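Local coordinates for pyruvate kinase (Pseudomonas aeruginosa, PDB 6QXL), which probably catalyses the final step of glycolysis, passing the phosphoryl group of phosphoenolpyruvate to ADP to yield pyruvate and ATP, at residues A28-A33 against E327-M332; L66-G71 against Y190-F195; V219-R224 against A243-R248. All coordinates share one frame; numbering follows the deposited sequence.

Interaction 1 (A28-A33 against E327-M332); sequences AGIDVA and EAVKAM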
loop_
_atom_site.group_PDB
_atom_site.type_symbol
_atom_site.label_atom_id
_atom_site.label_comp_id
_atom_site.label_asym_id
_atom_site.label_seq_id
_atom_site.Cartn_x
_atom_site.Cartn_y
_atom_site.Cartn_z
ATOM N N ALA A 28 -5.061 42.008 -5.509
ATOM C CA ALA A 28 -5.757 40.791 -5.910
ATOM C C ALA A 28 -4.976 39.532 -5.526
ATOM O O ALA A 28 -5.535 38.432 -5.528
ATOM C CB ALA A 28 -6.051 40.804 -7.398
ATOM N N GLY A 29 -3.686 39.698 -5.230
ATOM C CA GLY A 29 -2.890 38.649 -4.641
ATOM C C GLY A 29 -1.722 38.129 -5.444
ATOM O O GLY A 29 -1.232 37.039 -5.150
ATOM N N ILE A 30 -1.208 38.850 -6.427
ATOM C CA ILE A 30 -0.078 38.292 -7.159
ATOM C C ILE A 30 1.100 38.063 -6.219
ATOM O O ILE A 30 1.344 38.844 -5.317
ATOM C CB ILE A 30 0.353 39.136 -8.372
ATOM C CG1 ILE A 30 0.905 40.499 -7.991
ATOM C CG2 ILE A 30 -0.800 39.310 -9.353
ATOM C CD1 ILE A 30 1.904 40.991 -9.025
ATOM N N ASP A 31 1.813 36.974 -6.421
ATOM C CA ASP A 31 2.986 36.670 -5.614
ATOM C C ASP A 31 4.293 36.909 -6.383
ATOM O O ASP A 31 5.343 37.079 -5.767
ATOM C CB ASP A 31 2.901 35.225 -5.091
ATOM C CG ASP A 31 1.543 34.918 -4.411
ATOM O OD1 ASP A 31 1.299 35.347 -3.235
ATOM O OD2 ASP A 31 0.694 34.249 -5.068
ATOM N N VAL A 32 4.246 36.897 -7.715
ATOM C CA VAL A 32 5.444 37.115 -8.534
ATOM C C VAL A 32 5.049 37.883 -9.793
ATOM O O VAL A 32 4.063 37.546 -10.445
ATOM C CB VAL A 32 6.092 35.794 -8.969
ATOM C CG1 VAL A 32 7.333 36.030 -9.826
ATOM C CG2 VAL A 32 6.448 34.976 -7.761
ATOM N N ALA A 33 5.827 38.909 -10.125
ATOM C CA ALA A 33 5.646 39.643 -11.356
ATOM C C ALA A 33 6.729 39.208 -12.322
ATOM O O ALA A 33 7.921 39.236 -11.980
ATOM C CB ALA A 33 5.733 41.138 -11.102
ATOM N N GLU A 327 -9.233 40.701 -13.034
ATOM C CA GLU A 327 -10.241 39.655 -12.878
ATOM C C GLU A 327 -9.636 38.261 -13.089
ATOM O O GLU A 327 -10.038 37.304 -12.428
ATOM C CB GLU A 327 -11.413 39.888 -13.820
ATOM C CG GLU A 327 -12.163 41.204 -13.561
ATOM C CD GLU A 327 -11.613 42.467 -14.243
ATOM O OE1 GLU A 327 -10.462 42.505 -14.763
ATOM O OE2 GLU A 327 -12.361 43.445 -14.282
ATOM N N ALA A 328 -8.644 38.161 -13.982
ATOM C CA ALA A 328 -7.934 36.908 -14.187
ATOM C C ALA A 328 -7.220 36.455 -12.919
ATOM O O ALA A 328 -7.374 35.308 -12.497
ATOM C CB ALA A 328 -6.962 37.018 -15.344
ATOM N N VAL A 329 -6.469 37.358 -12.299
ATOM C CA VAL A 329 -5.769 37.030 -11.062
ATOM C C VAL A 329 -6.772 36.613 -9.983
ATOM O O VAL A 329 -6.584 35.601 -9.316
ATOM C CB VAL A 329 -4.909 38.210 -10.581
ATOM C CG1 VAL A 329 -4.427 37.997 -9.131
ATOM C CG2 VAL A 329 -3.735 38.430 -11.530
ATOM N N LYS A 330 -7.842 37.378 -9.829
ATOM C CA LYS A 330 -8.866 37.037 -8.838
ATOM C C LYS A 330 -9.439 35.639 -9.073
ATOM O O LYS A 330 -9.562 34.848 -8.139
ATOM C CB LYS A 330 -9.991 38.067 -8.809
ATOM C CG LYS A 330 -9.579 39.387 -8.207
ATOM C CD LYS A 330 -10.788 40.275 -7.904
ATOM C CE LYS A 330 -10.350 41.662 -7.439
ATOM N NZ LYS A 330 -11.440 42.667 -7.607
ATOM N N ALA A 331 -9.750 35.338 -10.332
ATOM C CA ALA A 331 -10.347 34.046 -10.671
ATOM C C ALA A 331 -9.353 32.914 -10.383
ATOM O O ALA A 331 -9.705 31.913 -9.757
ATOM C CB ALA A 331 -10.777 34.018 -12.117
ATOM N N MET A 332 -8.120 33.094 -10.825
ATOM C CA MET A 332 -7.096 32.104 -10.610
ATOM C C MET A 332 -6.914 31.830 -9.119
ATOM O O MET A 332 -6.866 30.670 -8.690
ATOM C CB MET A 332 -5.804 32.576 -11.273
ATOM C CG MET A 332 -4.643 31.644 -11.128
ATOM S SD MET A 332 -3.325 32.073 -12.256
ATOM C CE MET A 332 -3.678 30.937 -13.609
#
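Val329 carries CG1 anti to its backbone N (chi1 167°), which spreads its two methyls over the turn that runs from Ala28 to Ile30. Ile30 makes the rarer choice. Its CG1 stands between the backbone N and the carbonyl carbon (chi1 66°), and CG2 lies anti to the carbonyl carbon. The CG2 methyl is thus the branch that meets the helix, while the CG1 arm and its tip lead away.

Each methyl of Val329 has its own neighbour. CG1 of Val329 rests on CB of Ala28 at 3.7 Å and lies 3.8 Å from the carbonyl O of Ala28. CG2 of Val329 meets CG2 of Ile30 at 3.8 Å. The Ile30 methyl is nearly as close to Val329 CG1, at 3.9 Å, so it touches both tips. On the next residue of the helix, CG of Lys330 packs against CB of Ala28 at 3.9 Å. Beyond CG the lysine chain is extended, and the residue is exposed. The contact is small, about 180 Å², and made by apolar side-chain atoms.

Gly29 shapes the turn between the two apolar partners. It has positive phi (117°) and bonds twice back into the last helical turn, a Schellman motif that ends helix 19-28. The chain then changes direction and enters strand 32-36.

Asp31 forms salt bridges with Arg4 and Arg61. Strand 32-36 pairs with strands 7-11 and 64-68 in the eight-stranded parallel TIM barrel. Helix 325-340 follows the last barrel strand, 312-315, and Val329 also touches Leu315 there. The contact therefore joins the C-terminal end of helix 19-28, the helix between the first and second barrel strands, to the helix after the eighth, where the barrel closes.

Interaction 2 (L66-G71 against Y190-F195); sequences LGDLQG and YVAVSF
Ser194 OG donates a hydrogen bond to the carbonyl O of Leu69 at 2.6 Å. It arrives nearly along the C=O axis, with an angle of 167° at the oxygen. Placing OG anti to the carbonyl carbon (chi1 -62°) turns it to this acceptor. A water donates to Gln70 O at 2.6 Å and, over a longer 3.3 Å, to Ser194 OG. OG of Ser194 also accepts from Lys221 NZ, so several partners fix its rotation.

Behind this end lies a parallel ladder. Gly67 N donates to Tyr190 O, Gly67 O accepts from Ala192 N, and Leu69 N reaches Ala192 O at 3.0 Å. Leu66, Asp68, Tyr190 and Ala192 share one face. There the Leu66 and Tyr190 side chains cross at about a right angle, with Leu66 CG 3.9 Å from Tyr190 CB, and Leu66 CD2 reaches the Ala192 methyl. Past the strand end, Leu69 turns to the other side. Its CG packs on Val191 CG1 at 4.1 Å.

Further out, Tyr190 OH reaches the backbone of Arg414.

The strands belong to the TIM barrel, and the polar residues gather at their C-terminal ends, where this fold keeps its active site. Asp68, about 5 Å from the bound malonate, makes salt bridges to Arg34 through OD2 and to Lys221 through OD1. Asp68 and Ser194, one from each segment, thus hold the Lys221 amine together.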
loop_
_atom_site.group_PDB
_atom_site.type_symbol
_atom_site.label_atom_id
_atom_site.label_comp_id
_atom_site.label_asym_id
_atom_site.label_seq_id
_atom_site.Cartn_x
_atom_site.Cartn_y
_atom_site.Cartn_z
ATOM N N LEU A 66 10.577 38.254 -11.406
ATOM C CA LEU A 66 11.164 37.247 -12.253
ATOM C C LEU A 66 11.420 37.893 -13.603
ATOM O O LEU A 66 10.516 38.517 -14.170
ATOM C CB LEU A 66 10.205 36.061 -12.382
ATOM C CG LEU A 66 10.681 34.905 -13.254
ATOM C CD1 LEU A 66 10.137 33.608 -12.712
ATOM C CD2 LEU A 66 10.253 35.060 -14.691
ATOM N N GLY A 67 12.644 37.715 -14.102
ATOM C CA GLY A 67 13.049 38.229 -15.397
ATOM C C GLY A 67 13.218 37.080 -16.355
ATOM O O GLY A 67 13.989 36.153 -16.090
ATOM N N ASP A 68 12.507 37.145 -17.476
ATOM C CA ASP A 68 12.445 36.044 -18.421
ATOM C C ASP A 68 13.283 36.375 -19.646
ATOM O O ASP A 68 12.920 37.252 -20.417
ATOM C CB ASP A 68 10.958 35.760 -18.780
ATOM C CG ASP A 68 10.728 34.368 -19.345
ATOM O OD1 ASP A 68 11.547 33.935 -20.190
ATOM O OD2 ASP A 68 9.749 33.683 -18.942
ATOM N N LEU A 69 14.381 35.669 -19.822
ATOM C CA LEU A 69 15.265 35.845 -20.982
ATOM C C LEU A 69 14.593 35.351 -22.252
ATOM O O LEU A 69 13.951 34.300 -22.264
ATOM C CB LEU A 69 16.581 35.067 -20.816
ATOM C CG LEU A 69 17.400 35.391 -19.546
ATOM C CD1 LEU A 69 18.591 34.422 -19.423
ATOM C CD2 LEU A 69 17.840 36.879 -19.549
ATOM N N GLN A 70 14.755 36.095 -23.341
ATOM C CA GLN A 70 14.108 35.714 -24.599
ATOM C C GLN A 70 14.629 34.413 -25.149
ATOM O O GLN A 70 13.884 33.600 -25.664
ATOM C CB GLN A 70 14.288 36.829 -25.614
ATOM C CG GLN A 70 13.759 36.491 -27.002
ATOM C CD GLN A 70 13.837 37.637 -27.968
ATOM O OE1 GLN A 70 12.900 38.374 -28.080
ATOM N NE2 GLN A 70 14.987 37.768 -28.689
ATOM N N GLY A 71 15.936 34.214 -25.069
ATOM C CA GLY A 71 16.512 32.947 -25.538
ATOM C C GLY A 71 16.705 32.979 -27.039
ATOM O O GLY A 71 16.418 33.992 -27.735
ATOM N N TYR A 190 14.373 36.290 -9.403
ATOM C CA TYR A 190 14.445 35.102 -10.254
ATOM C C TYR A 190 14.784 35.508 -11.674
ATOM O O TYR A 190 14.344 36.546 -12.156
ATOM C CB TYR A 190 13.105 34.337 -10.254
ATOM C CG TYR A 190 12.795 33.627 -8.968
ATOM C CD1 TYR A 190 13.371 32.398 -8.672
ATOM C CD2 TYR A 190 11.932 34.184 -8.042
ATOM C CE1 TYR A 190 13.084 31.751 -7.487
ATOM C CE2 TYR A 190 11.640 33.536 -6.854
ATOM C CZ TYR A 190 12.198 32.322 -6.602
ATOM O OH TYR A 190 11.923 31.712 -5.415
ATOM N N VAL A 191 15.550 34.661 -12.341
ATOM C CA VAL A 191 15.842 34.802 -13.760
ATOM C C VAL A 191 15.526 33.477 -14.436
ATOM O O VAL A 191 15.980 32.428 -13.994
ATOM C CB VAL A 191 17.310 35.161 -13.991
ATOM C CG1 VAL A 191 17.679 35.089 -15.465
ATOM C CG2 VAL A 191 17.568 36.559 -13.469
ATOM N N ALA A 192 14.762 33.540 -15.525
ATOM C CA ALA A 192 14.347 32.343 -16.251
ATOM C C ALA A 192 15.089 32.219 -17.557
ATOM O O ALA A 192 15.146 33.169 -18.345
ATOM C CB ALA A 192 12.858 32.367 -16.504
ATOM N N VAL A 193 15.662 31.043 -17.795
ATOM C CA VAL A 193 16.380 30.747 -19.025
ATOM C C VAL A 193 15.442 30.034 -19.992
ATOM O O VAL A 193 14.813 29.053 -19.627
ATOM C CB VAL A 193 17.597 29.863 -18.728
ATOM C CG1 VAL A 193 18.339 29.501 -20.002
ATOM C CG2 VAL A 193 18.512 30.580 -17.767
ATOM N N SER A 194 15.383 30.528 -21.234
ATOM C CA SER A 194 14.543 29.916 -22.263
ATOM C C SER A 194 15.332 28.922 -23.086
ATOM O O SER A 194 16.538 29.070 -23.305
ATOM C CB SER A 194 13.960 30.975 -23.172
ATOM O OG SER A 194 13.124 31.869 -22.470
ATOM N N PHE A 195 14.630 27.866 -23.481
ATOM C CA PHE A 195 15.125 26.821 -24.402
ATOM C C PHE A 195 16.401 26.140 -23.975
ATOM O O PHE A 195 17.183 25.751 -24.821
ATOM C CB PHE A 195 15.312 27.388 -25.875
ATOM C CG PHE A 195 14.062 27.753 -26.571
ATOM C CD1 PHE A 195 13.141 26.859 -27.057
ATOM C CD2 PHE A 195 13.674 29.129 -26.593
ATOM C CE1 PHE A 195 11.901 27.295 -27.601
ATOM C CE2 PHE A 195 12.471 29.569 -27.145
ATOM C CZ PHE A 195 11.647 28.647 -27.670
HETATM O O HOH W 1 11.414 33.213 -24.920
#

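Interaction 3 (V219-R224 against A243-R248); sequences VAKIER and AVMVAR. With MG (magnesium ion), chain N.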
loop_
_atom_site.group_PDB
_atom_site.type_symbol
_atom_site.label_atom_id
_atom_site.label_comp_id
_atom_site.label_asym_id
_atom_site.label_seq_id
_atom_site.Cartn_x
_atom_site.Cartn_y
_atom_site.Cartn_z
ATOM N N VAL A 219 15.590 29.862 -13.038
ATOM C CA VAL A 219 14.478 29.036 -13.457
ATOM C C VAL A 219 14.752 28.437 -14.817
ATOM O O VAL A 219 14.949 29.168 -15.773
ATOM C CB VAL A 219 13.178 29.836 -13.538
ATOM C CG1 VAL A 219 12.012 28.901 -13.847
ATOM C CG2 VAL A 219 12.947 30.593 -12.241
ATOM N N ALA A 220 14.747 27.116 -14.903
ATOM C CA ALA A 220 14.853 26.429 -16.189
ATOM C C ALA A 220 13.491 26.235 -16.803
ATOM O O ALA A 220 12.636 25.573 -16.230
ATOM C CB ALA A 220 15.546 25.083 -16.044
ATOM N N LYS A 221 13.281 26.817 -17.974
ATOM C CA LYS A 221 12.044 26.614 -18.714
ATOM C C LYS A 221 12.145 25.346 -19.533
ATOM O O LYS A 221 13.000 25.236 -20.385
ATOM C CB LYS A 221 11.766 27.817 -19.592
ATOM C CG LYS A 221 11.458 29.063 -18.777
ATOM C CD LYS A 221 11.524 30.317 -19.611
ATOM C CE LYS A 221 10.418 30.371 -20.658
ATOM N NZ LYS A 221 10.358 31.687 -21.323
ATOM N N ILE A 222 11.271 24.386 -19.264
ATOM C CA ILE A 222 11.276 23.111 -19.973
ATOM C C ILE A 222 10.425 23.284 -21.238
ATOM O O ILE A 222 9.218 23.207 -21.184
ATOM C CB ILE A 222 10.737 21.971 -19.091
ATOM C CG1 ILE A 222 11.380 21.990 -17.695
ATOM C CG2 ILE A 222 10.953 20.630 -19.755
ATOM C CD1 ILE A 222 12.872 22.067 -17.689
ATOM N N GLU A 223 11.072 23.636 -22.344
ATOM C CA GLU A 223 10.472 23.891 -23.640
ATOM C C GLU A 223 11.077 23.103 -24.807
ATOM O O GLU A 223 10.664 23.277 -25.903
ATOM C CB GLU A 223 10.658 25.373 -24.005
ATOM C CG GLU A 223 9.929 26.411 -23.180
ATOM C CD GLU A 223 10.182 27.853 -23.591
ATOM O OE1 GLU A 223 11.321 28.268 -23.512
ATOM O OE2 GLU A 223 9.241 28.590 -23.959
ATOM N N ARG A 224 12.071 22.271 -24.594
ATOM C CA ARG A 224 12.747 21.586 -25.698
ATOM C C ARG A 224 12.500 20.118 -25.656
ATOM O O ARG A 224 12.528 19.529 -24.586
ATOM C CB ARG A 224 14.259 21.841 -25.706
ATOM C CG ARG A 224 14.598 23.173 -26.256
ATOM C CD ARG A 224 14.818 23.306 -27.748
ATOM N NE ARG A 224 15.628 24.426 -28.062
ATOM C CZ ARG A 224 15.360 25.345 -29.015
ATOM N NH1 ARG A 224 14.269 25.244 -29.770
ATOM N NH2 ARG A 224 16.184 26.368 -29.222
ATOM N N ALA A 243 14.703 26.358 -9.865
ATOM C CA ALA A 243 13.289 26.208 -10.148
ATOM C C ALA A 243 13.119 25.832 -11.598
ATOM O O ALA A 243 14.041 26.010 -12.400
ATOM C CB ALA A 243 12.564 27.495 -9.835
ATOM N N VAL A 244 11.960 25.269 -11.922
ATOM C CA VAL A 244 11.638 24.926 -13.297
ATOM C C VAL A 244 10.259 25.417 -13.651
ATOM O O VAL A 244 9.415 25.601 -12.778
ATOM C CB VAL A 244 11.733 23.413 -13.592
ATOM C CG1 VAL A 244 13.117 22.885 -13.273
ATOM C CG2 VAL A 244 10.695 22.645 -12.819
ATOM N N MET A 245 10.045 25.637 -14.941
ATOM C CA MET A 245 8.765 26.084 -15.465
ATOM C C MET A 245 8.300 25.091 -16.524
ATOM O O MET A 245 9.039 24.779 -17.454
ATOM C CB MET A 245 8.902 27.472 -16.080
ATOM C CG MET A 245 7.610 28.027 -16.640
ATOM S SD MET A 245 7.776 29.507 -17.592
ATOM C CE MET A 245 8.130 30.717 -16.284
ATOM N N VAL A 246 7.063 24.639 -16.403
ATOM C CA VAL A 246 6.434 23.826 -17.426
ATOM C C VAL A 246 5.899 24.787 -18.474
ATOM O O VAL A 246 4.827 25.359 -18.323
ATOM C CB VAL A 246 5.326 22.917 -16.857
ATOM C CG1 VAL A 246 4.813 21.968 -17.924
ATOM C CG2 VAL A 246 5.851 22.108 -15.681
ATOM N N ALA A 247 6.687 24.972 -19.523
ATOM C CA ALA A 247 6.418 26.012 -20.509
ATOM C C ALA A 247 5.624 25.392 -21.656
ATOM O O ALA A 247 6.179 25.001 -22.695
ATOM C CB ALA A 247 7.716 26.603 -21.006
ATOM N N ARG A 248 4.310 25.334 -21.483
ATOM C CA ARG A 248 3.521 24.432 -22.302
ATOM C C ARG A 248 3.331 24.907 -23.728
ATOM O O ARG A 248 3.052 24.089 -24.595
ATOM C CB ARG A 248 2.180 24.137 -21.649
ATOM C CG ARG A 248 2.359 23.478 -20.302
ATOM C CD ARG A 248 1.046 23.131 -19.642
ATOM N NE ARG A 248 0.131 24.250 -19.624
ATOM C CZ ARG A 248 -1.100 24.184 -19.106
ATOM N NH1 ARG A 248 -1.543 23.062 -18.542
ATOM N NH2 ARG A 248 -1.894 25.250 -19.134
HETATM MG MG MG N . 8.149 29.735 -24.304
HETATM O O HOH W 2 6.763 31.252 -25.861
#
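Glu223 follows strand 217-222 and lies beside Ala247. The Glu223 carboxylate is flat, and its oxygen edge does the binding. OE2 points to the magnesium ion, which lies close to the carboxylate plane; the modelled 1.6 Å between OE2 and the metal is too short to be relied on. OE1 takes a weak hydrogen bond from Phe195 N. The Ala247 methyl is modelled doubtfully close to this side chain. The Glu223 chain leaves with CG anti to the carbonyl carbon (chi1 -67°) and is extended beyond it, which carries the carboxylate out to the metal.

The peptide planes form a regular parallel ladder. Ala220 N donates to Ala243 O at 2.8 Å, tilted 26° from the carbonyl plane. Ala220 O accepts from Met245 N at 2.9 Å. Ile222 N then reaches Met245 O at 2.9 Å. Beyond it the pairing widens, to 5.5 Å between the CA atoms of Ile222 and Val246.

On one face Val219 touches two neighbours: its CG2 meets Ala243 CB at 3.9 Å and its CG1 faces Met245 CB. Lys221 and Met245 lie side by side and point the same way, with Lys221 CG 3.9 Å from Met245 SD. The lysine bends at chi3 (67°), so that CE too stays near the sulfur. On the other face Ala220, Ile222 and Val244 form an apolar layer, and Ile267 of helix 260-273 packs on the last two.

This is the beta-alpha-beta unit of strand 217-222, helix 231-239 and strand 243-247. The carboxylates of Glu223 and Asp250 hold the magnesium, and water 2 lies 2.6 Å from the metal. The Lys221 amine bonds to the malonate as well as to Asp68. Metal and amine supply positive charge that would probably attract an anion such as the malonate.

In the fold
Starting from the N terminus, the chain passes 28-33, which opens the longest loop. It then reaches 66-71, crosses a separate mixed sheet, and returns at 190-195, where interaction 2 closes. After helix 199-211 comes strand 217-222, and interaction 3 closes a short beta-alpha-beta loop at 243-248. The chain meets 327-332 last, and interaction 1 closes around both others. Interactions 2 and 3 follow in series, and none cross. All three belong to one barrel. Interactions 1 and 2 share the pairing of strands 32-36 and 64-68, and interactions 2 and 3 that of 190-193 and 217-222. Interaction 1 lies about 21 Å from each of the others, centre to centre.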